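Local structure of exodeoxyribonuclease 10 (Escherichia coli, 4FZY) at residues 48-53 with 132-137; 17-22 with 33-38; 5-10 with 82-87. The protein degrades single-stranded and double-stranded DNA from the 3' end, using magnesium and preferring single-stranded ends. All coordinates share one frame; numbering follows the deposited sequence.

Contacts 1 and 3 line the exonuclease site, which holds DNA and two sodium ions. Contact 3 (5-10 with 82-87) carries Asp6 and Glu8, which bind the sodium ions beside the phosphate of DG12 of chain A. Contact 1 (48-53 with 132-137) borders the same nucleotide, and its centre is about 13 Å from that of contact 3. Contact 2 (17-22 with 33-38) lies beside both, its centre about 11 Å from each of theirs and its nearest atom about 6 Å from the DNA. It belongs to the same sheet as strand 5-9, and Val17 N probably bonds to Glu8 O at 2.9 Å. A salt bridge from Arg135 NE to Glu18 OE1, 2.8 Å long, ties contact 1 to contact 2.

Contact 1 (48-53 with 132-137); sequences MAIHRI and HHHRAL. With nucleotides of chain A.
His134 CG stands anti to the carbonyl carbon (chi1 -79°), and the ring so placed meets Ile50 of helix 45-51. Ile50 sets CG2 anti to its backbone N (chi1 -63° to CG1). This methyl lies over one face of the imidazole in the manner of a CH-pi contact, though it is modelled too close for the spacing to carry weight. The opposite face of the His134 ring carries His133 CE1. His134 NE2 makes a weak hydrogen bond, 3.0 Å long, to OP2 of DG12 of chain A. Ile50 CD1 lies against the guanine of the same nucleotide.

The fold is that of the DEDDh exonucleases. His134 precedes Asp139, a sodium ligand, by five residues, so it is probably the histidine for which the family is named. It sits on a type II turn, His132 to Arg135, just ahead of helix 137-154.

His51 meets the sugar end of the nucleotide. Its CD2 comes 3.6 Å from O3' of DG12 of chain A. Ile53 N donates to His51 ND1 in the ring plane (2.8 Å), which fixes the rotation of this imidazole. His51 CB rests 3.4 Å from His134 O. His132 turns its ring edge to the backbone, with CE1 3.3 Å from His51 O, while His132 ND1 bonds to His133 O at 2.8 Å. Away from the nucleotide, Ile53 CG1 lies over one face of the Arg135 guanidinium, and Ile53 CD1 is 3.6 Å from Arg135 NE. The same NE reaches Glu18 in a salt bridge.

Contact 2 (17-22 with 33-38); sequences VEIASV and MSHLVR
Glu18 lays its CG against the CD2 methyl of Leu36, 3.9 Å apart. Its CG is anti to the backbone N (chi1 -156°). The extended chain crosses Leu36 at a slant and carries the carboxylate to Arg135, with which it forms a salt bridge. An alanine here would remove that carboxylate and would probably leave Arg135 without its salt bridge and Leu36 CD2 less covered.

On the same face, Ala20 CB packs on Ser34 CB at 3.4 Å, and both touch Leu137 of helix 137-154. The other face bears Ile19, His35, Ser21 and Met33. Ile19 CG2 approaches the edge of the His35 ring and also meets Val37 CG2 at 4.2 Å. His35 ND1 is hydrogen-bonded to Tyr71. The chain of Met33 bends at its end to bring CE beside Ser21 OG.

The two segments are paired parts of the beta hairpin of strands 16-25 and 28-36, at the edge of the mixed sheet of this RNase H-like exonuclease fold. Ile19 with His35 and Ser21 with Met33 are hydrogen-bonded pairs. Ile19 N to His35 O is 2.8 Å, with the donor nearly on the line of the carbonyl. His35 N returns a 2.7 Å bond to Ile19 O. Val17 and Glu18 both face Glu8 on strand 2-9 in a classic beta bulge. At that end Val37 N bonds to Val17 O at 2.9 Å, from well above the carbonyl plane (65°).

Contact 3 (5-10 with 82-87); sequences IDTETC and ASFDRR. With NA (sodium ion), chain F; NA (sodium ion), chain E; nucleotides of chain A.
Apolar packing joins Thr9 and Thr7 to Phe84. Both threonines point CG2 at the edge of the ring, and Thr9 CG2 is 3.7 Å from Phe84 CE2. The ring leaves the helix with CG anti to the backbone N (chi1 179°), which carries it in among the nucleotides. C2' of DA11 of chain A stands over the centre of one face, and Phe84 CZ is 3.5 Å from O4' of DG12 of chain A.

A close methyl-to-carboxylate contact sets Thr7 CG2 against Asp85 OD2, the side chains passing in opposite directions.

Metal bonds hold the phosphate of DG12 of chain A. Asp6 splits its carboxylate between two sodium ions: OD1 binds that of chain E at 2.2 Å, and OD2 binds that of chain F at 2.6 Å. Glu8 OE2 and Asp139 complete the protein ligands of the latter. OP1 of DG12 of chain A bridges both ions. Asp85 reaches the chain E ion through water 1. These four acidic residues match the DEDD set of the family, with sodium probably occupying the magnesium sites.

Hydrogen bonds grip the 3' hydroxyl. O3' of DG12 of chain A donates to Glu8 OE1 at 2.5 Å and accepts from Thr9 N at 3.3 Å.

Strand 5-9 crosses helix 82-87 at 68°, their axes 8.7 Å apart. The strand lies between 16-25 and 76-79 in the sheet. The helix also packs on strand 95-98, through Ala82 and Arg86 on Trp96.

Contact 1 (48-53 with 132-137)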
loop_
_atom_site.group_PDB
_atom_site.type_symbol
_atom_site.label_atom_id
_atom_site.label_comp_id
_atom_site.label_asym_id
_atom_site.label_seq_id
_atom_site.Cartn_x
_atom_site.Cartn_y
_atom_site.Cartn_z
ATOM N N MET B 48 0.199 -16.934 24.179
ATOM C CA MET B 48 0.100 -17.021 25.646
ATOM C C MET B 48 0.796 -15.864 26.364
ATOM O O MET B 48 0.360 -15.422 27.427
ATOM C CB MET B 48 0.637 -18.361 26.162
ATOM C CG MET B 48 0.136 -18.736 27.561
ATOM S SD MET B 48 0.675 -20.395 28.117
ATOM C CE MET B 48 -0.210 -21.481 26.994
ATOM N N ALA B 49 1.895 -15.389 25.797
ATOM C CA ALA B 49 2.575 -14.220 26.343
ATOM C C ALA B 49 1.695 -12.957 26.304
ATOM O O ALA B 49 1.901 -12.021 27.074
ATOM C CB ALA B 49 3.896 -13.982 25.605
ATOM N N ILE B 50 0.708 -12.948 25.421
ATOM C CA ILE B 50 -0.175 -11.805 25.291
ATOM C C ILE B 50 -1.354 -11.927 26.251
ATOM O O ILE B 50 -1.464 -11.155 27.206
ATOM C CB ILE B 50 -0.662 -11.628 23.822
ATOM C CG1 ILE B 50 0.533 -11.342 22.907
ATOM C CG2 ILE B 50 -1.683 -10.487 23.713
ATOM C CD1 ILE B 50 0.286 -11.699 21.493
ATOM N N HIS B 51 -2.194 -12.935 26.048
ATOM C CA HIS B 51 -3.446 -13.011 26.791
ATOM C C HIS B 51 -3.261 -13.624 28.152
ATOM O O HIS B 51 -4.054 -13.379 29.050
ATOM C CB HIS B 51 -4.527 -13.753 26.018
ATOM C CG HIS B 51 -4.110 -15.107 25.540
ATOM N ND1 HIS B 51 -3.879 -16.159 26.401
ATOM C CD2 HIS B 51 -3.979 -15.608 24.289
ATOM C CE1 HIS B 51 -3.579 -17.239 25.700
ATOM N NE2 HIS B 51 -3.666 -16.939 24.417
ATOM N N ARG B 52 -2.214 -14.420 28.315
ATOM C CA ARG B 52 -1.863 -14.940 29.642
ATOM C C ARG B 52 -2.770 -16.103 30.089
ATOM O O ARG B 52 -2.945 -16.332 31.291
ATOM C CB ARG B 52 -1.949 -13.809 30.672
ATOM C CG ARG B 52 -0.747 -13.688 31.582
ATOM C CD ARG B 52 0.154 -12.519 31.188
ATOM N NE ARG B 52 1.272 -12.958 30.359
ATOM C CZ ARG B 52 2.483 -12.401 30.373
ATOM N NH1 ARG B 52 2.739 -11.378 31.183
ATOM N NH2 ARG B 52 3.429 -12.841 29.549
ATOM N N ILE B 53 -3.410 -16.772 29.129
ATOM C CA ILE B 53 -4.321 -17.878 29.441
ATOM C C ILE B 53 -3.656 -19.226 29.180
ATOM O O ILE B 53 -3.229 -19.505 28.065
ATOM C CB ILE B 53 -5.622 -17.794 28.626
ATOM C CG1 ILE B 53 -6.293 -16.439 28.825
ATOM C CG2 ILE B 53 -6.578 -18.893 29.027
ATOM C CD1 ILE B 53 -7.298 -16.079 27.696
ATOM N N HIS B 132 -7.049 -7.781 32.596
ATOM C CA HIS B 132 -5.998 -6.913 32.094
ATOM C C HIS B 132 -6.113 -6.782 30.582
ATOM O O HIS B 132 -7.023 -7.354 29.965
ATOM C CB HIS B 132 -4.617 -7.467 32.482
ATOM C CG HIS B 132 -4.413 -8.900 32.100
ATOM N ND1 HIS B 132 -4.120 -9.291 30.811
ATOM C CD2 HIS B 132 -4.525 -10.040 32.824
ATOM C CE1 HIS B 132 -4.024 -10.609 30.765
ATOM N NE2 HIS B 132 -4.267 -11.087 31.974
ATOM N N HIS B 133 -5.228 -5.981 29.995
ATOM C CA HIS B 133 -5.164 -5.835 28.552
ATOM C C HIS B 133 -5.065 -7.213 27.875
ATOM O O HIS B 133 -4.288 -8.074 28.297
ATOM C CB HIS B 133 -3.961 -4.971 28.176
ATOM C CG HIS B 133 -3.890 -4.625 26.723
ATOM N ND1 HIS B 133 -5.014 -4.415 25.950
ATOM C CD2 HIS B 133 -2.829 -4.322 25.935
ATOM C CE1 HIS B 133 -4.645 -4.062 24.729
ATOM N NE2 HIS B 133 -3.324 -4.007 24.691
ATOM N N HIS B 134 -5.835 -7.395 26.806
ATOM C CA HIS B 134 -5.837 -8.642 26.054
ATOM C C HIS B 134 -6.531 -9.740 26.846
ATOM O O HIS B 134 -6.213 -10.914 26.704
ATOM C CB HIS B 134 -4.410 -9.069 25.666
ATOM C CG HIS B 134 -3.860 -8.331 24.481
ATOM N ND1 HIS B 134 -2.855 -7.390 24.588
ATOM C CD2 HIS B 134 -4.211 -8.358 23.172
ATOM C CE1 HIS B 134 -2.593 -6.892 23.389
ATOM N NE2 HIS B 134 -3.413 -7.450 22.516
ATOM N N ARG B 135 -7.578 -9.357 27.570
ATOM C CA ARG B 135 -8.552 -10.319 28.085
ATOM C C ARG B 135 -9.959 -10.067 27.504
ATOM O O ARG B 135 -10.833 -9.573 28.202
ATOM C CB ARG B 135 -8.620 -10.197 29.600
ATOM C CG ARG B 135 -7.943 -11.334 30.388
ATOM C CD ARG B 135 -7.724 -12.595 29.574
ATOM N NE ARG B 135 -8.670 -13.643 29.974
ATOM C CZ ARG B 135 -8.815 -14.090 31.223
ATOM N NH1 ARG B 135 -8.054 -13.609 32.192
ATOM N NH2 ARG B 135 -9.756 -14.980 31.505
ATOM N N ALA B 136 -10.196 -10.456 26.258
ATOM C CA ALA B 136 -11.540 -10.355 25.660
ATOM C C ALA B 136 -12.461 -9.330 26.338
ATOM O O ALA B 136 -12.664 -8.230 25.825
ATOM C CB ALA B 136 -12.191 -11.703 25.623
ATOM N N LEU B 137 -12.991 -9.679 27.505
ATOM C CA LEU B 137 -13.899 -8.781 28.208
ATOM C C LEU B 137 -13.277 -7.419 28.520
ATOM O O LEU B 137 -13.874 -6.386 28.242
ATOM C CB LEU B 137 -14.446 -9.420 29.479
ATOM C CG LEU B 137 -15.617 -8.680 30.148
ATOM C CD1 LEU B 137 -16.751 -8.396 29.135
ATOM C CD2 LEU B 137 -16.157 -9.485 31.352
ATOM P P DG A 12 -6.178 -8.783 19.877
ATOM O OP1 DG A 12 -7.357 -8.697 20.767
ATOM O OP2 DG A 12 -5.081 -7.804 20.034
ATOM O "O5'" DG A 12 -5.551 -10.264 19.985
ATOM C "C5'" DG A 12 -6.139 -11.348 19.310
ATOM C "C4'" DG A 12 -5.403 -12.638 19.625
ATOM O "O4'" DG A 12 -4.441 -12.891 18.574
ATOM C "C3'" DG A 12 -4.592 -12.660 20.916
ATOM O "O3'" DG A 12 -5.380 -13.137 22.007
ATOM C "C2'" DG A 12 -3.501 -13.667 20.597
ATOM C "C1'" DG A 12 -3.247 -13.391 19.129
ATOM N N9 DG A 12 -2.217 -12.396 18.904
ATOM C C8 DG A 12 -2.331 -11.038 19.065
ATOM N N7 DG A 12 -1.245 -10.394 18.742
ATOM C C5 DG A 12 -0.362 -11.384 18.340
ATOM C C6 DG A 12 0.979 -11.285 17.895
ATOM O O6 DG A 12 1.659 -10.258 17.750
ATOM N N1 DG A 12 1.525 -12.532 17.590
ATOM C C2 DG A 12 0.842 -13.715 17.703
ATOM N N2 DG A 12 1.498 -14.810 17.330
ATOM N N3 DG A 12 -0.403 -13.829 18.158
ATOM C C4 DG A 12 -0.940 -12.624 18.447
#

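Contact 2 (17-22 with 33-38)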
loop_
_atom_site.group_PDB
_atom_site.type_symbol
_atom_site.label_atom_id
_atom_site.label_comp_id
_atom_site.label_asym_id
_atom_site.label_seq_id
_atom_site.Cartn_x
_atom_site.Cartn_y
_atom_site.Cartn_z
ATOM N N VAL B 17 -9.587 -19.322 22.811
ATOM C CA VAL B 17 -9.468 -19.592 24.235
ATOM C C VAL B 17 -10.353 -18.689 25.075
ATOM O O VAL B 17 -10.556 -18.952 26.253
ATOM C CB VAL B 17 -8.008 -19.464 24.729
ATOM C CG1 VAL B 17 -7.139 -20.483 24.053
ATOM C CG2 VAL B 17 -7.477 -18.078 24.479
ATOM N N GLU B 18 -10.853 -17.605 24.488
ATOM C CA GLU B 18 -11.761 -16.723 25.212
ATOM C C GLU B 18 -12.619 -15.956 24.253
ATOM O O GLU B 18 -12.196 -15.654 23.145
ATOM C CB GLU B 18 -10.990 -15.747 26.101
ATOM C CG GLU B 18 -11.804 -15.222 27.279
ATOM C CD GLU B 18 -11.031 -14.233 28.143
ATOM O OE1 GLU B 18 -10.124 -13.548 27.621
ATOM O OE2 GLU B 18 -11.372 -14.105 29.340
ATOM N N ILE B 19 -13.831 -15.633 24.682
ATOM C CA ILE B 19 -14.694 -14.741 23.921
ATOM C C ILE B 19 -15.505 -13.901 24.880
ATOM O O ILE B 19 -15.737 -14.298 26.029
ATOM C CB ILE B 19 -15.639 -15.527 22.986
ATOM C CG1 ILE B 19 -16.386 -14.576 22.040
ATOM C CG2 ILE B 19 -16.615 -16.369 23.801
ATOM C CD1 ILE B 19 -17.155 -15.273 20.925
ATOM N N ALA B 20 -15.886 -12.707 24.430
ATOM C CA ALA B 20 -16.633 -11.778 25.273
ATOM C C ALA B 20 -17.275 -10.703 24.431
ATOM O O ALA B 20 -16.782 -10.372 23.354
ATOM C CB ALA B 20 -15.720 -11.152 26.315
ATOM N N SER B 21 -18.344 -10.116 24.961
ATOM C CA SER B 21 -18.992 -9.002 24.315
ATOM C C SER B 21 -19.583 -8.042 25.336
ATOM O O SER B 21 -19.713 -8.374 26.511
ATOM C CB SER B 21 -20.075 -9.495 23.350
ATOM O OG SER B 21 -21.157 -10.053 24.068
ATOM N N VAL B 22 -19.854 -6.817 24.887
ATOM C CA VAL B 22 -20.738 -5.900 25.594
ATOM C C VAL B 22 -21.673 -5.266 24.583
ATOM O O VAL B 22 -21.430 -5.309 23.384
ATOM C CB VAL B 22 -19.955 -4.778 26.349
ATOM C CG1 VAL B 22 -19.213 -5.345 27.520
ATOM C CG2 VAL B 22 -18.989 -4.057 25.415
ATOM N N MET B 33 -20.984 -10.082 28.448
ATOM C CA MET B 33 -20.781 -11.529 28.514
ATOM C C MET B 33 -19.330 -11.890 28.245
ATOM O O MET B 33 -18.686 -11.283 27.387
ATOM C CB MET B 33 -21.648 -12.248 27.488
ATOM C CG MET B 33 -23.061 -11.730 27.344
ATOM S SD MET B 33 -23.924 -12.757 26.134
ATOM C CE MET B 33 -23.700 -11.793 24.636
ATOM N N SER B 34 -18.867 -12.974 28.863
ATOM C CA SER B 34 -17.597 -13.591 28.467
ATOM C C SER B 34 -17.537 -15.068 28.823
ATOM O O SER B 34 -18.035 -15.481 29.862
ATOM C CB SER B 34 -16.417 -12.862 29.115
ATOM O OG SER B 34 -16.427 -13.030 30.523
ATOM N N HIS B 35 -16.816 -15.829 28.007
ATOM C CA HIS B 35 -16.569 -17.237 28.269
ATOM C C HIS B 35 -15.111 -17.582 27.980
ATOM O O HIS B 35 -14.562 -17.194 26.947
ATOM C CB HIS B 35 -17.479 -18.096 27.394
ATOM C CG HIS B 35 -18.936 -17.868 27.638
ATOM N ND1 HIS B 35 -19.683 -16.973 26.902
ATOM C CD2 HIS B 35 -19.769 -18.369 28.581
ATOM C CE1 HIS B 35 -20.915 -16.931 27.384
ATOM N NE2 HIS B 35 -20.990 -17.764 28.407
ATOM N N LEU B 36 -14.490 -18.321 28.888
ATOM C CA LEU B 36 -13.291 -19.067 28.552
ATOM C C LEU B 36 -13.678 -20.291 27.752
ATOM O O LEU B 36 -14.735 -20.873 27.990
ATOM C CB LEU B 36 -12.548 -19.480 29.814
ATOM C CG LEU B 36 -11.764 -18.395 30.541
ATOM C CD1 LEU B 36 -11.367 -18.899 31.928
ATOM C CD2 LEU B 36 -10.521 -18.007 29.709
ATOM N N VAL B 37 -12.869 -20.624 26.751
ATOM C CA VAL B 37 -13.220 -21.638 25.760
ATOM C C VAL B 37 -12.041 -22.584 25.587
ATOM O O VAL B 37 -10.888 -22.159 25.638
ATOM C CB VAL B 37 -13.529 -20.996 24.390
ATOM C CG1 VAL B 37 -13.788 -22.059 23.329
ATOM C CG2 VAL B 37 -14.717 -20.030 24.510
ATOM N N ARG B 38 -12.335 -23.866 25.399
ATOM C CA ARG B 38 -11.312 -24.852 25.091
ATOM C C ARG B 38 -11.035 -24.796 23.596
ATOM O O ARG B 38 -11.949 -24.963 22.785
ATOM C CB ARG B 38 -11.788 -26.254 25.513
ATOM C CG ARG B 38 -10.953 -27.426 24.983
ATOM C CD ARG B 38 -10.303 -28.198 26.123
ATOM N NE ARG B 38 -9.306 -29.152 25.639
ATOM C CZ ARG B 38 -9.454 -30.474 25.666
ATOM N NH1 ARG B 38 -10.548 -31.015 26.190
ATOM N NH2 ARG B 38 -8.494 -31.256 25.191
#

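Contact 3 (5-10 with 82-87)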
loop_
_atom_site.group_PDB
_atom_site.type_symbol
_atom_site.label_atom_id
_atom_site.label_comp_id
_atom_site.label_asym_id
_atom_site.label_seq_id
_atom_site.Cartn_x
_atom_site.Cartn_y
_atom_site.Cartn_z
ATOM N N ILE B 5 -17.568 -7.223 19.959
ATOM C CA ILE B 5 -17.117 -8.600 20.068
ATOM C C ILE B 5 -15.595 -8.628 20.151
ATOM O O ILE B 5 -14.924 -7.955 19.388
ATOM C CB ILE B 5 -17.572 -9.433 18.838
ATOM C CG1 ILE B 5 -18.978 -9.968 19.056
ATOM C CG2 ILE B 5 -16.696 -10.660 18.666
ATOM C CD1 ILE B 5 -18.999 -11.454 19.487
ATOM N N ASP B 6 -15.056 -9.435 21.060
ATOM C CA ASP B 6 -13.613 -9.635 21.122
ATOM C C ASP B 6 -13.247 -11.055 21.527
ATOM O O ASP B 6 -13.984 -11.699 22.273
ATOM C CB ASP B 6 -12.961 -8.634 22.074
ATOM C CG ASP B 6 -11.441 -8.643 21.981
ATOM O OD1 ASP B 6 -10.907 -8.693 20.851
ATOM O OD2 ASP B 6 -10.767 -8.604 23.041
ATOM N N THR B 7 -12.050 -11.481 21.121
ATOM C CA THR B 7 -11.690 -12.881 21.093
ATOM C C THR B 7 -10.180 -13.078 21.414
ATOM O O THR B 7 -9.332 -12.371 20.880
ATOM C CB THR B 7 -12.098 -13.498 19.723
ATOM O OG1 THR B 7 -12.147 -14.923 19.816
ATOM C CG2 THR B 7 -11.140 -13.102 18.632
ATOM N N GLU B 8 -9.869 -13.889 22.423
ATOM C CA GLU B 8 -8.469 -14.305 22.651
ATOM C C GLU B 8 -8.211 -15.689 22.012
ATOM O O GLU B 8 -9.053 -16.572 22.089
ATOM C CB GLU B 8 -8.111 -14.324 24.156
ATOM C CG GLU B 8 -8.361 -13.008 24.951
ATOM C CD GLU B 8 -7.869 -11.726 24.238
ATOM O OE1 GLU B 8 -6.851 -11.775 23.513
ATOM O OE2 GLU B 8 -8.477 -10.648 24.449
ATOM N N THR B 9 -7.065 -15.845 21.354
ATOM C CA THR B 9 -6.812 -16.999 20.504
ATOM C C THR B 9 -5.482 -17.699 20.835
ATOM O O THR B 9 -4.728 -17.252 21.698
ATOM C CB THR B 9 -6.749 -16.596 19.019
ATOM O OG1 THR B 9 -5.500 -15.945 18.753
ATOM C CG2 THR B 9 -7.903 -15.659 18.628
ATOM N N CYS B 10 -5.176 -18.741 20.059
ATOM C CA CYS B 10 -3.948 -19.530 20.174
ATOM C C CYS B 10 -2.806 -18.997 19.283
ATOM O O CYS B 10 -1.665 -19.468 19.367
ATOM C CB CYS B 10 -4.218 -20.977 19.757
ATOM S SG CYS B 10 -5.526 -21.848 20.656
ATOM N N ALA B 82 -12.001 -6.155 12.683
ATOM C CA ALA B 82 -13.048 -7.165 12.684
ATOM C C ALA B 82 -12.717 -8.294 11.736
ATOM O O ALA B 82 -13.116 -9.431 11.950
ATOM C CB ALA B 82 -14.353 -6.535 12.304
ATOM N N SER B 83 -12.020 -7.958 10.661
ATOM C CA SER B 83 -11.324 -8.934 9.832
ATOM C C SER B 83 -10.818 -10.162 10.613
ATOM O O SER B 83 -10.917 -11.299 10.141
ATOM C CB SER B 83 -10.138 -8.255 9.171
ATOM O OG SER B 83 -10.215 -8.389 7.780
ATOM N N PHE B 84 -10.140 -9.914 11.724
ATOM C CA PHE B 84 -9.498 -10.981 12.461
ATOM C C PHE B 84 -10.542 -11.848 13.158
ATOM O O PHE B 84 -10.625 -13.049 12.898
ATOM C CB PHE B 84 -8.496 -10.414 13.470
ATOM C CG PHE B 84 -7.807 -11.464 14.302
ATOM C CD1 PHE B 84 -6.646 -12.086 13.852
ATOM C CD2 PHE B 84 -8.317 -11.829 15.530
ATOM C CE1 PHE B 84 -6.029 -13.054 14.609
ATOM C CE2 PHE B 84 -7.686 -12.770 16.306
ATOM C CZ PHE B 84 -6.535 -13.376 15.857
ATOM N N ASP B 85 -11.349 -11.221 14.017
ATOM C CA ASP B 85 -12.382 -11.912 14.790
ATOM C C ASP B 85 -13.333 -12.666 13.869
ATOM O O ASP B 85 -13.613 -13.851 14.074
ATOM C CB ASP B 85 -13.170 -10.912 15.643
ATOM C CG ASP B 85 -12.275 -10.102 16.583
ATOM O OD1 ASP B 85 -11.645 -9.138 16.124
ATOM O OD2 ASP B 85 -12.219 -10.415 17.787
ATOM N N ARG B 86 -13.758 -11.990 12.807
ATOM C CA ARG B 86 -14.603 -12.581 11.778
ATOM C C ARG B 86 -14.002 -13.853 11.179
ATOM O O ARG B 86 -14.725 -14.754 10.768
ATOM C CB ARG B 86 -14.857 -11.559 10.675
ATOM C CG ARG B 86 -15.952 -11.946 9.704
ATOM C CD ARG B 86 -16.251 -10.808 8.713
ATOM N NE ARG B 86 -17.588 -10.940 8.123
ATOM C CZ ARG B 86 -17.831 -11.370 6.883
ATOM N NH1 ARG B 86 -16.828 -11.689 6.064
ATOM N NH2 ARG B 86 -19.085 -11.481 6.459
ATOM N N ARG B 87 -12.677 -13.917 11.112
ATOM C CA ARG B 87 -12.019 -15.040 10.468
ATOM C C ARG B 87 -11.874 -16.241 11.395
ATOM O O ARG B 87 -11.932 -17.390 10.950
ATOM C CB ARG B 87 -10.653 -14.626 9.944
ATOM C CG ARG B 87 -10.175 -15.466 8.774
ATOM C CD ARG B 87 -8.905 -14.895 8.162
ATOM N NE ARG B 87 -7.790 -14.994 9.097
ATOM C CZ ARG B 87 -7.141 -13.952 9.602
ATOM N NH1 ARG B 87 -7.435 -12.715 9.200
ATOM N NH2 ARG B 87 -6.163 -14.154 10.478
HETATM NA NA NA F . -8.162 -8.587 22.836
HETATM NA NA NA E . -9.303 -8.691 19.320
ATOM P P DG A 12 -6.178 -8.783 19.877
ATOM O OP1 DG A 12 -7.357 -8.697 20.767
ATOM O OP2 DG A 12 -5.081 -7.804 20.034
ATOM O "O5'" DG A 12 -5.551 -10.264 19.985
ATOM C "C5'" DG A 12 -6.139 -11.348 19.310
ATOM C "C4'" DG A 12 -5.403 -12.638 19.625
ATOM O "O4'" DG A 12 -4.441 -12.891 18.574
ATOM C "C3'" DG A 12 -4.592 -12.660 20.916
ATOM O "O3'" DG A 12 -5.380 -13.137 22.007
ATOM C "C2'" DG A 12 -3.501 -13.667 20.597
ATOM C "C1'" DG A 12 -3.247 -13.391 19.129
ATOM N N9 DG A 12 -2.217 -12.396 18.904
ATOM C C8 DG A 12 -2.331 -11.038 19.065
ATOM N N7 DG A 12 -1.245 -10.394 18.742
ATOM C C5 DG A 12 -0.362 -11.384 18.340
ATOM C C6 DG A 12 0.979 -11.285 17.895
ATOM O O6 DG A 12 1.659 -10.258 17.750
ATOM N N1 DG A 12 1.525 -12.532 17.590
ATOM C C2 DG A 12 0.842 -13.715 17.703
ATOM N N2 DG A 12 1.498 -14.810 17.330
ATOM N N3 DG A 12 -0.403 -13.829 18.158
ATOM C C4 DG A 12 -0.940 -12.624 18.447
ATOM P P DA A 11 -4.075 -4.379 17.424
ATOM O OP1 DA A 11 -4.896 -3.592 18.383
ATOM O OP2 DA A 11 -2.614 -4.584 17.677
ATOM O "O5'" DA A 11 -4.772 -5.795 17.190
ATOM C "C5'" DA A 11 -6.084 -5.912 16.673
ATOM C "C4'" DA A 11 -6.367 -7.375 16.361
ATOM O "O4'" DA A 11 -5.720 -7.683 15.101
ATOM C "C3'" DA A 11 -5.784 -8.382 17.347
ATOM O "O3'" DA A 11 -6.702 -8.675 18.377
ATOM C "C2'" DA A 11 -5.537 -9.595 16.467
ATOM C "C1'" DA A 11 -5.076 -8.932 15.180
ATOM N N9 DA A 11 -3.641 -8.711 15.126
ATOM C C8 DA A 11 -2.856 -8.085 16.062
ATOM N N7 DA A 11 -1.589 -8.056 15.734
ATOM C C5 DA A 11 -1.526 -8.752 14.537
ATOM C C6 DA A 11 -0.453 -9.088 13.686
ATOM N N6 DA A 11 0.823 -8.755 13.923
ATOM N N1 DA A 11 -0.749 -9.766 12.560
ATOM C C2 DA A 11 -2.032 -10.099 12.318
ATOM N N3 DA A 11 -3.127 -9.818 13.026
ATOM C C4 DA A 11 -2.793 -9.140 14.133
HETATM O O HOH W 1 -10.434 -7.582 17.545
HETATM O O HOH W 2 -8.780 -6.552 19.613
HETATM O O HOH W 3 -9.648 -10.722 18.460
#